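Side-chain contacts in glycine betaine, L-proline ABC transporter, glycine/betaine/L-proline-binding protein (ProX) (Borrelia burgdorferi, PDB 3TMG), which binds trimethyl glycine (glycine betaine) and probably passes it, as the substrate-binding component, to an ABC-type importer in the cell membrane: residues A[36-41]-A[265-270]; A[18-23]-A[30-35]; A[165-170]-A[189-194]. One frame throughout, in Å; residues are numbered along the deposited sequence.

Contact 1. Residues A[36-41]-A[265-270]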
loop_
_atom_site.group_PDB
_atom_site.type_symbol
_atom_site.label_atom_id
_atom_site.label_comp_id
_atom_site.label_asym_id
_atom_site.label_seq_id
_atom_site.Cartn_x
_atom_site.Cartn_y
_atom_site.Cartn_z
ATOM N N LYS A 36 13.531 -7.684 0.774
ATOM C CA LYS A 36 14.725 -7.654 1.586
ATOM C C LYS A 36 15.341 -9.073 1.720
ATOM O O LYS A 36 16.552 -9.263 1.575
ATOM C CB LYS A 36 14.392 -7.080 2.961
ATOM C CG LYS A 36 15.630 -6.947 3.833
ATOM C CD LYS A 36 15.209 -6.279 5.135
ATOM C CE LYS A 36 15.982 -6.890 6.244
ATOM N NZ LYS A 36 16.871 -5.856 6.800
ATOM N N VAL A 37 14.502 -10.048 2.041
ATOM C CA VAL A 37 14.929 -11.458 2.187
ATOM C C VAL A 37 15.498 -12.014 0.872
ATOM O O VAL A 37 16.553 -12.638 0.860
ATOM C CB VAL A 37 13.764 -12.325 2.729
ATOM C CG1 VAL A 37 14.137 -13.804 2.707
ATOM C CG2 VAL A 37 13.443 -11.883 4.162
ATOM N N VAL A 38 14.812 -11.750 -0.236
ATOM C CA VAL A 38 15.288 -12.146 -1.561
ATOM C C VAL A 38 16.700 -11.584 -1.860
ATOM O O VAL A 38 17.624 -12.366 -2.209
ATOM C CB VAL A 38 14.276 -11.711 -2.634
ATOM C CG1 VAL A 38 14.842 -11.969 -4.012
ATOM C CG2 VAL A 38 12.957 -12.448 -2.420
ATOM N N PHE A 39 16.891 -10.265 -1.677
ATOM C CA PHE A 39 18.209 -9.652 -1.899
ATOM C C PHE A 39 19.291 -10.198 -0.944
ATOM O O PHE A 39 20.438 -10.409 -1.347
ATOM C CB PHE A 39 18.145 -8.134 -1.831
ATOM C CG PHE A 39 17.602 -7.490 -3.060
ATOM C CD1 PHE A 39 18.205 -7.698 -4.300
ATOM C CD2 PHE A 39 16.509 -6.625 -2.992
ATOM C CE1 PHE A 39 17.694 -7.082 -5.448
ATOM C CE2 PHE A 39 16.017 -6.008 -4.123
ATOM C CZ PHE A 39 16.603 -6.236 -5.362
ATOM N N GLU A 40 18.941 -10.423 0.322
ATOM C CA GLU A 40 19.874 -11.059 1.251
ATOM C C GLU A 40 20.341 -12.422 0.757
ATOM O O GLU A 40 21.556 -12.724 0.841
ATOM C CB GLU A 40 19.302 -11.196 2.653
ATOM C CG GLU A 40 19.162 -9.862 3.369
ATOM C CD GLU A 40 18.415 -9.959 4.696
ATOM O OE1 GLU A 40 17.773 -10.986 5.001
ATOM O OE2 GLU A 40 18.471 -8.978 5.457
ATOM N N LYS A 41 19.405 -13.242 0.273
ATOM C CA LYS A 41 19.779 -14.571 -0.214
ATOM C C LYS A 41 20.666 -14.510 -1.449
ATOM O O LYS A 41 21.485 -15.421 -1.665
ATOM C CB LYS A 41 18.572 -15.450 -0.436
ATOM C CG LYS A 41 18.062 -16.014 0.873
ATOM C CD LYS A 41 16.652 -16.529 0.719
ATOM C CE LYS A 41 16.667 -17.916 0.085
ATOM N NZ LYS A 41 17.753 -18.747 0.688
ATOM N N GLU A 265 9.230 -21.414 -5.811
ATOM C CA GLU A 265 9.146 -21.370 -7.270
ATOM C C GLU A 265 8.773 -19.973 -7.764
ATOM O O GLU A 265 9.373 -19.475 -8.714
ATOM C CB GLU A 265 8.193 -22.447 -7.810
ATOM C CG GLU A 265 8.772 -23.845 -7.628
ATOM C CD GLU A 265 10.175 -24.000 -8.239
ATOM O OE1 GLU A 265 10.326 -23.728 -9.454
ATOM O OE2 GLU A 265 11.128 -24.377 -7.517
ATOM N N ILE A 266 7.820 -19.327 -7.096
ATOM C CA ILE A 266 7.459 -17.954 -7.479
ATOM C C ILE A 266 8.674 -17.026 -7.267
ATOM O O ILE A 266 8.977 -16.163 -8.117
ATOM C CB ILE A 266 6.209 -17.429 -6.722
ATOM C CG1 ILE A 266 4.956 -18.240 -7.124
ATOM C CG2 ILE A 266 5.976 -15.945 -6.999
ATOM C CD1 ILE A 266 4.605 -18.203 -8.603
ATOM N N VAL A 267 9.352 -17.182 -6.133
ATOM C CA VAL A 267 10.452 -16.263 -5.813
ATOM C C VAL A 267 11.525 -16.390 -6.860
ATOM O O VAL A 267 12.089 -15.373 -7.313
ATOM C CB VAL A 267 11.013 -16.467 -4.390
ATOM C CG1 VAL A 267 12.320 -15.705 -4.207
ATOM C CG2 VAL A 267 9.963 -16.023 -3.354
ATOM N N LYS A 268 11.786 -17.648 -7.259
ATOM C CA LYS A 268 12.696 -17.949 -8.348
ATOM C C LYS A 268 12.434 -17.141 -9.602
ATOM O O LYS A 268 13.371 -16.722 -10.262
ATOM C CB LYS A 268 12.701 -19.447 -8.682
ATOM C CG LYS A 268 13.557 -20.282 -7.750
ATOM C CD LYS A 268 13.672 -21.677 -8.350
ATOM C CE LYS A 268 14.121 -22.656 -7.292
ATOM N NZ LYS A 268 13.993 -24.031 -7.856
ATOM N N THR A 269 11.174 -16.935 -9.938
ATOM C CA THR A 269 10.851 -16.147 -11.122
ATOM C C THR A 269 11.311 -14.692 -11.043
ATOM O O THR A 269 11.371 -14.001 -12.063
ATOM C CB THR A 269 9.347 -16.201 -11.519
ATOM O OG1 THR A 269 8.551 -15.421 -10.618
ATOM C CG2 THR A 269 8.844 -17.649 -11.609
ATOM N N TRP A 270 11.644 -14.214 -9.844
ATOM C CA TRP A 270 11.976 -12.800 -9.727
ATOM C C TRP A 270 13.446 -12.546 -9.878
ATOM O O TRP A 270 13.877 -11.370 -9.901
ATOM C CB TRP A 270 11.503 -12.211 -8.400
ATOM C CG TRP A 270 10.029 -12.421 -8.065
ATOM C CD1 TRP A 270 8.939 -12.592 -8.926
ATOM C CD2 TRP A 270 9.476 -12.420 -6.718
ATOM N NE1 TRP A 270 7.760 -12.717 -8.191
ATOM C CE2 TRP A 270 8.046 -12.634 -6.849
ATOM C CE3 TRP A 270 10.043 -12.281 -5.417
ATOM C CZ2 TRP A 270 7.218 -12.716 -5.729
ATOM C CZ3 TRP A 270 9.192 -12.328 -4.320
ATOM C CH2 TRP A 270 7.814 -12.535 -4.470
#
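The indole of W270 meets V38 along its rim: CG2 of V38 lies near the ring plane, 4.2 Å from CE3 of W270, with the two side chains crossing at about a right angle. One face of the ring is turned back on its own chain, where I266 O and V267 CA sit above it, both displaced toward the rim. F231 adds an edge-to-face ring contact, and NE1 makes a weak hydrogen bond to Y232 O. The same methyl of V38 serves a second partner. Valine to valine, tip to tip, CG2 of V38 comes within 3.8 Å of CG1 of V267, the branch lying anti to the backbone N (chi1 168°). A single methyl thus touches both an aliphatic and an aromatic side chain of residues 265-270. Within that segment, T269 OG1 donates to I266 O at 2.6 Å, in the carbonyl plane and on a lone pair, while W270 N bonds to V267 O. All three touching residues are buried. F279, from the C-terminal tail, packs on both V38 and V267; V37 of helix 26-41 turns to helix 252-262, and F39 to strands 16-22 and 44-50.

Contact 2. Residues A[18-23]-A[30-35]; sequences VKIGYV and AATNVL
T32 gives up the most surface here, meeting I20 with its methyl and Y22 with both branches. Its CG2, anti to the backbone N, lies 3.8 Å from CG2 of I20, and the two side chains slide past each other in opposite directions. The same methyl approaches the ring of Y22 obliquely, 3.7 Å from CD1. The tyrosine is placed for this by a chi1 of 69°, which sets CG between its backbone N and carbonyl carbon. The other branch is the hydroxyl: T32 OG1 lies 3.3 Å from CB of Y22 and is hydrogen-bonded to O of E28, a residue of the betaine pocket.

Strand 18-22 and helix 30-35 run nearly antiparallel, 171° between their directions, as the first strand and the helix of the beta-alpha-beta unit 16-22, 26-41, 44-50. Such units are the building blocks of the lobes in periplasmic-binding-protein folds.

Polar atoms at this interface are bridged by solvent. One water donates to G21 O at 2.7 Å and to T32 OG1 at 2.9 Å, so the buried threonine hydroxyl is gripped by more than its own helix. A second water lies 2.8 Å from Y22 OH and accepts from N33 ND2, an amide nitrogen also bonded to T29 O one turn back. Farther along, I20 reaches L35 with its other branch: CD1 stands 3.9 Å from CB of L35, the side chains crossing at about a right angle. L35 and T32 also rest on V69 of strand 67-73.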
loop_
_atom_site.group_PDB
_atom_site.type_symbol
_atom_site.label_atom_id
_atom_site.label_comp_id
_atom_site.label_asym_id
_atom_site.label_seq_id
_atom_site.Cartn_x
_atom_site.Cartn_y
_atom_site.Cartn_z
ATOM N N VAL A 18 21.798 -2.741 -1.725
ATOM C CA VAL A 18 20.554 -2.232 -2.335
ATOM C C VAL A 18 19.712 -1.593 -1.215
ATOM O O VAL A 18 19.728 -2.050 -0.061
ATOM C CB VAL A 18 19.801 -3.319 -3.125
ATOM C CG1 VAL A 18 19.344 -4.424 -2.181
ATOM C CG2 VAL A 18 18.626 -2.737 -3.921
ATOM N N LYS A 19 19.026 -0.509 -1.574
ATOM C CA LYS A 19 18.216 0.282 -0.664
ATOM C C LYS A 19 16.780 0.360 -1.170
ATOM O O LYS A 19 16.546 0.836 -2.280
ATOM C CB LYS A 19 18.825 1.684 -0.567
ATOM C CG LYS A 19 20.206 1.659 0.088
ATOM C CD LYS A 19 20.816 3.045 0.213
ATOM C CE LYS A 19 22.208 2.931 0.827
ATOM N NZ LYS A 19 22.874 4.248 0.743
ATOM N N ILE A 20 15.817 -0.076 -0.357
ATOM C CA ILE A 20 14.401 -0.014 -0.747
ATOM C C ILE A 20 13.657 0.923 0.213
ATOM O O ILE A 20 13.727 0.724 1.427
ATOM C CB ILE A 20 13.710 -1.413 -0.694
ATOM C CG1 ILE A 20 14.663 -2.541 -1.178
ATOM C CG2 ILE A 20 12.331 -1.364 -1.413
ATOM C CD1 ILE A 20 14.016 -3.929 -1.183
ATOM N N GLY A 21 12.993 1.950 -0.330
ATOM C CA GLY A 21 12.120 2.832 0.491
ATOM C C GLY A 21 10.686 2.285 0.528
ATOM O O GLY A 21 10.212 1.677 -0.449
ATOM N N TYR A 22 10.003 2.464 1.659
ATOM C CA TYR A 22 8.611 2.044 1.795
ATOM C C TYR A 22 7.939 2.900 2.855
ATOM O O TYR A 22 8.618 3.617 3.611
ATOM C CB TYR A 22 8.462 0.541 2.134
ATOM C CG TYR A 22 8.910 0.129 3.518
ATOM C CD1 TYR A 22 10.261 0.236 3.906
ATOM C CD2 TYR A 22 7.973 -0.342 4.456
ATOM C CE1 TYR A 22 10.675 -0.116 5.195
ATOM C CE2 TYR A 22 8.384 -0.722 5.741
ATOM C CZ TYR A 22 9.732 -0.621 6.086
ATOM O OH TYR A 22 10.141 -0.990 7.360
ATOM N N VAL A 23 6.602 2.804 2.887
ATOM C CA VAL A 23 5.796 3.418 3.948
ATOM C C VAL A 23 5.156 2.209 4.666
ATOM O O VAL A 23 4.777 1.246 4.022
ATOM C CB VAL A 23 4.690 4.348 3.400
ATOM C CG1 VAL A 23 3.971 5.044 4.583
ATOM C CG2 VAL A 23 5.302 5.362 2.435
ATOM N N ALA A 30 4.880 -5.820 4.028
ATOM C CA ALA A 30 5.022 -7.255 3.591
ATOM C C ALA A 30 5.886 -7.422 2.358
ATOM O O ALA A 30 6.873 -8.195 2.354
ATOM C CB ALA A 30 3.674 -7.923 3.372
ATOM N N ALA A 31 5.537 -6.709 1.291
ATOM C CA ALA A 31 6.354 -6.754 0.046
ATOM C C ALA A 31 7.799 -6.352 0.224
ATOM O O ALA A 31 8.717 -6.975 -0.351
ATOM C CB ALA A 31 5.731 -5.879 -1.049
ATOM N N THR A 32 8.033 -5.287 1.002
ATOM C CA THR A 32 9.381 -4.752 1.157
ATOM C C THR A 32 10.291 -5.708 1.962
ATOM O O THR A 32 11.454 -5.936 1.594
ATOM C CB THR A 32 9.326 -3.304 1.740
ATOM O OG1 THR A 32 8.546 -2.508 0.815
ATOM C CG2 THR A 32 10.723 -2.709 1.788
ATOM N N ASN A 33 9.739 -6.285 3.036
ATOM C CA ASN A 33 10.437 -7.337 3.786
ATOM C C ASN A 33 10.677 -8.618 2.984
ATOM O O ASN A 33 11.766 -9.207 3.074
ATOM C CB ASN A 33 9.734 -7.634 5.120
ATOM C CG ASN A 33 10.133 -6.659 6.223
ATOM O OD1 ASN A 33 11.091 -6.913 6.931
ATOM N ND2 ASN A 33 9.364 -5.558 6.412
ATOM N N VAL A 34 9.712 -9.010 2.166
ATOM C CA VAL A 34 9.956 -10.150 1.232
ATOM C C VAL A 34 11.148 -9.844 0.309
ATOM O O VAL A 34 12.062 -10.657 0.221
ATOM C CB VAL A 34 8.725 -10.499 0.383
ATOM C CG1 VAL A 34 9.094 -11.460 -0.781
ATOM C CG2 VAL A 34 7.679 -11.147 1.271
ATOM N N LEU A 35 11.152 -8.677 -0.345
ATOM C CA LEU A 35 12.280 -8.328 -1.216
ATOM C C LEU A 35 13.603 -8.183 -0.459
ATOM O O LEU A 35 14.685 -8.559 -0.960
ATOM C CB LEU A 35 11.968 -7.116 -2.082
ATOM C CG LEU A 35 11.036 -7.401 -3.275
ATOM C CD1 LEU A 35 10.987 -6.194 -4.208
ATOM C CD2 LEU A 35 11.414 -8.632 -4.122
HETATM O O HOH W 1 8.637 -0.429 -1.143
HETATM O O HOH W 2 9.636 -3.584 8.404
#

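Contact 3. Residues A[165-170]-A[189-194]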
loop_
_atom_site.group_PDB
_atom_site.type_symbol
_atom_site.label_atom_id
_atom_site.label_comp_id
_atom_site.label_asym_id
_atom_site.label_seq_id
_atom_site.Cartn_x
_atom_site.Cartn_y
_atom_site.Cartn_z
ATOM N N ALA A 165 -8.076 -0.158 14.298
ATOM C CA ALA A 165 -8.560 -0.294 15.676
ATOM C C ALA A 165 -9.891 0.451 15.883
ATOM O O ALA A 165 -10.797 -0.083 16.522
ATOM C CB ALA A 165 -7.484 0.153 16.686
ATOM N N SER A 166 -10.041 1.655 15.327
ATOM C CA SER A 166 -11.327 2.354 15.415
ATOM C C SER A 166 -12.470 1.626 14.680
ATOM O O SER A 166 -13.591 1.560 15.168
ATOM C CB SER A 166 -11.230 3.779 14.878
ATOM O OG SER A 166 -10.094 4.438 15.387
ATOM N N LEU A 167 -12.193 1.141 13.463
ATOM C CA LEU A 167 -13.157 0.281 12.737
ATOM C C LEU A 167 -13.583 -0.954 13.566
ATOM O O LEU A 167 -14.778 -1.261 13.669
ATOM C CB LEU A 167 -12.558 -0.162 11.359
ATOM C CG LEU A 167 -13.397 -1.119 10.477
ATOM C CD1 LEU A 167 -14.694 -0.469 10.053
ATOM C CD2 LEU A 167 -12.602 -1.503 9.220
ATOM N N ASP A 168 -12.592 -1.658 14.119
ATOM C CA ASP A 168 -12.841 -2.845 14.962
ATOM C C ASP A 168 -13.761 -2.458 16.134
ATOM O O ASP A 168 -14.758 -3.120 16.395
ATOM C CB ASP A 168 -11.518 -3.427 15.480
ATOM C CG ASP A 168 -11.683 -4.818 16.127
ATOM O OD1 ASP A 168 -12.611 -5.575 15.785
ATOM O OD2 ASP A 168 -10.860 -5.172 16.990
ATOM N N SER A 169 -13.442 -1.342 16.787
ATOM C CA SER A 169 -14.199 -0.849 17.945
ATOM C C SER A 169 -15.634 -0.478 17.640
ATOM O O SER A 169 -16.553 -0.868 18.383
ATOM C CB SER A 169 -13.508 0.378 18.559
ATOM O OG SER A 169 -12.312 0.002 19.198
ATOM N N SER A 170 -15.819 0.315 16.590
ATOM C CA SER A 170 -17.139 0.719 16.129
ATOM C C SER A 170 -18.017 -0.460 15.771
ATOM O O SER A 170 -19.215 -0.480 16.136
ATOM C CB SER A 170 -17.026 1.649 14.936
ATOM O OG SER A 170 -16.619 2.932 15.367
ATOM N N SER A 189 -12.233 -9.422 4.656
ATOM C CA SER A 189 -12.686 -10.758 5.053
ATOM C C SER A 189 -12.932 -10.919 6.542
ATOM O O SER A 189 -13.761 -11.723 6.942
ATOM C CB SER A 189 -11.769 -11.836 4.503
ATOM O OG SER A 189 -10.471 -11.574 4.949
ATOM N N ARG A 190 -12.252 -10.127 7.372
ATOM C CA ARG A 190 -12.392 -10.235 8.809
ATOM C C ARG A 190 -13.663 -9.511 9.269
ATOM O O ARG A 190 -14.313 -9.920 10.223
ATOM C CB ARG A 190 -11.149 -9.656 9.526
ATOM C CG ARG A 190 -11.079 -10.052 10.997
ATOM C CD ARG A 190 -9.819 -9.555 11.710
ATOM N NE ARG A 190 -8.550 -10.055 11.158
ATOM C CZ ARG A 190 -7.364 -9.588 11.563
ATOM N NH1 ARG A 190 -7.324 -8.646 12.497
ATOM N NH2 ARG A 190 -6.225 -10.043 11.049
ATOM N N TYR A 191 -13.976 -8.393 8.608
ATOM C CA TYR A 191 -15.177 -7.603 8.921
ATOM C C TYR A 191 -16.176 -7.632 7.769
ATOM O O TYR A 191 -15.797 -7.902 6.657
ATOM C CB TYR A 191 -14.811 -6.150 9.226
ATOM C CG TYR A 191 -13.733 -6.029 10.268
ATOM C CD1 TYR A 191 -13.965 -6.452 11.603
ATOM C CD2 TYR A 191 -12.502 -5.468 9.955
ATOM C CE1 TYR A 191 -12.974 -6.327 12.567
ATOM C CE2 TYR A 191 -11.513 -5.340 10.916
ATOM C CZ TYR A 191 -11.747 -5.794 12.203
ATOM O OH TYR A 191 -10.763 -5.665 13.158
ATOM N N ASP A 192 -17.447 -7.353 8.072
ATOM C CA ASP A 192 -18.480 -7.193 7.082
ATOM C C ASP A 192 -18.575 -5.696 6.794
ATOM O O ASP A 192 -19.274 -4.961 7.482
ATOM C CB ASP A 192 -19.797 -7.777 7.606
ATOM C CG ASP A 192 -20.858 -7.820 6.564
ATOM O OD1 ASP A 192 -20.578 -7.471 5.400
ATOM O OD2 ASP A 192 -21.985 -8.200 6.902
ATOM N N ILE A 193 -17.849 -5.261 5.760
ATOM C CA ILE A 193 -17.719 -3.864 5.415
ATOM C C ILE A 193 -17.919 -3.694 3.894
ATOM O O ILE A 193 -17.805 -4.662 3.154
ATOM C CB ILE A 193 -16.318 -3.328 5.806
ATOM C CG1 ILE A 193 -15.182 -4.267 5.317
ATOM C CG2 ILE A 193 -16.251 -3.122 7.321
ATOM C CD1 ILE A 193 -13.776 -3.655 5.428
ATOM N N LYS A 194 -18.148 -2.465 3.434
ATOM C CA LYS A 194 -18.455 -2.240 2.018
ATOM C C LYS A 194 -17.880 -0.899 1.588
ATOM O O LYS A 194 -17.807 0.041 2.389
ATOM C CB LYS A 194 -19.974 -2.290 1.748
ATOM C CG LYS A 194 -20.783 -1.238 2.538
ATOM C CD LYS A 194 -22.290 -1.400 2.321
ATOM C CE LYS A 194 -23.098 -0.392 3.103
ATOM N NZ LYS A 194 -24.554 -0.700 2.965
#
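The backbones come nearest at D168 and Y191, whose CA atoms are 8.0 Å apart, just where Y191 becomes the first residue to leave the helical conformation after helix 187-190. The side chains of this pair cross at about a right angle. OD1 of D168 lies at the edge of the tyrosine ring and close to its plane, 3.2 Å from Y191 OH. It is also 3.3 Å from CE1 of Y191, so the carboxylate oxygen lies beside the rim, next to both the hydroxyl and the neighbouring ring carbon. Carboxylate and ring planes are turned 43° against each other. OD1 also forms a salt bridge with K172, one turn on in the same helix.

L167 fills the more buried side. A chi1 of 177°, with CG anti to the backbone N, carries the branch point to the interface, and its two methyls meet different partners. CD2 comes within 4.0 Å of CD2 of Y191, the side chains sliding past each other in opposite directions, while CD1 lies 4.1 Å from CG2 of I193, which it crosses at a slant.

This contact belongs to the other lobe of the binding protein, where helix 160-172 covers the turn from helix 187-190 into strand 193-195, itself paired antiparallel with strand 88-105. L181 of strand 179-183 touches both L167 and I193 beneath the helix.

R190 takes its charge elsewhere: NH1 stays 6.7 Å from OD2 of D168, while the guanidinium makes salt bridges to D243 and D246 and a cation-pi contact with W186. Within the helix, A165 O receives two donors from S169 on opposite faces of its plane, OG at 3.1 Å and the backbone N at 2.9 Å.

From the N terminus, contact 2 closes first, a short local loop of six residues between strand 16-22 and helix 26-41. Contact 1 opens on the same helix one residue later and closes only near the C terminus, so the two stand in series while the longer one spans most of the chain. Contact 3 falls wholly within that span as another fairly local closure, in the opposite lobe; its centre is about 34 Å from that of contact 1. Contacts 1 and 2 touch directly: F39 packs on V18 and I20, and W270 on V34 and L35. One helix therefore joins the first strand to the C-terminal region, whereas contact 3 ties helix 160-172 to residues 191-193.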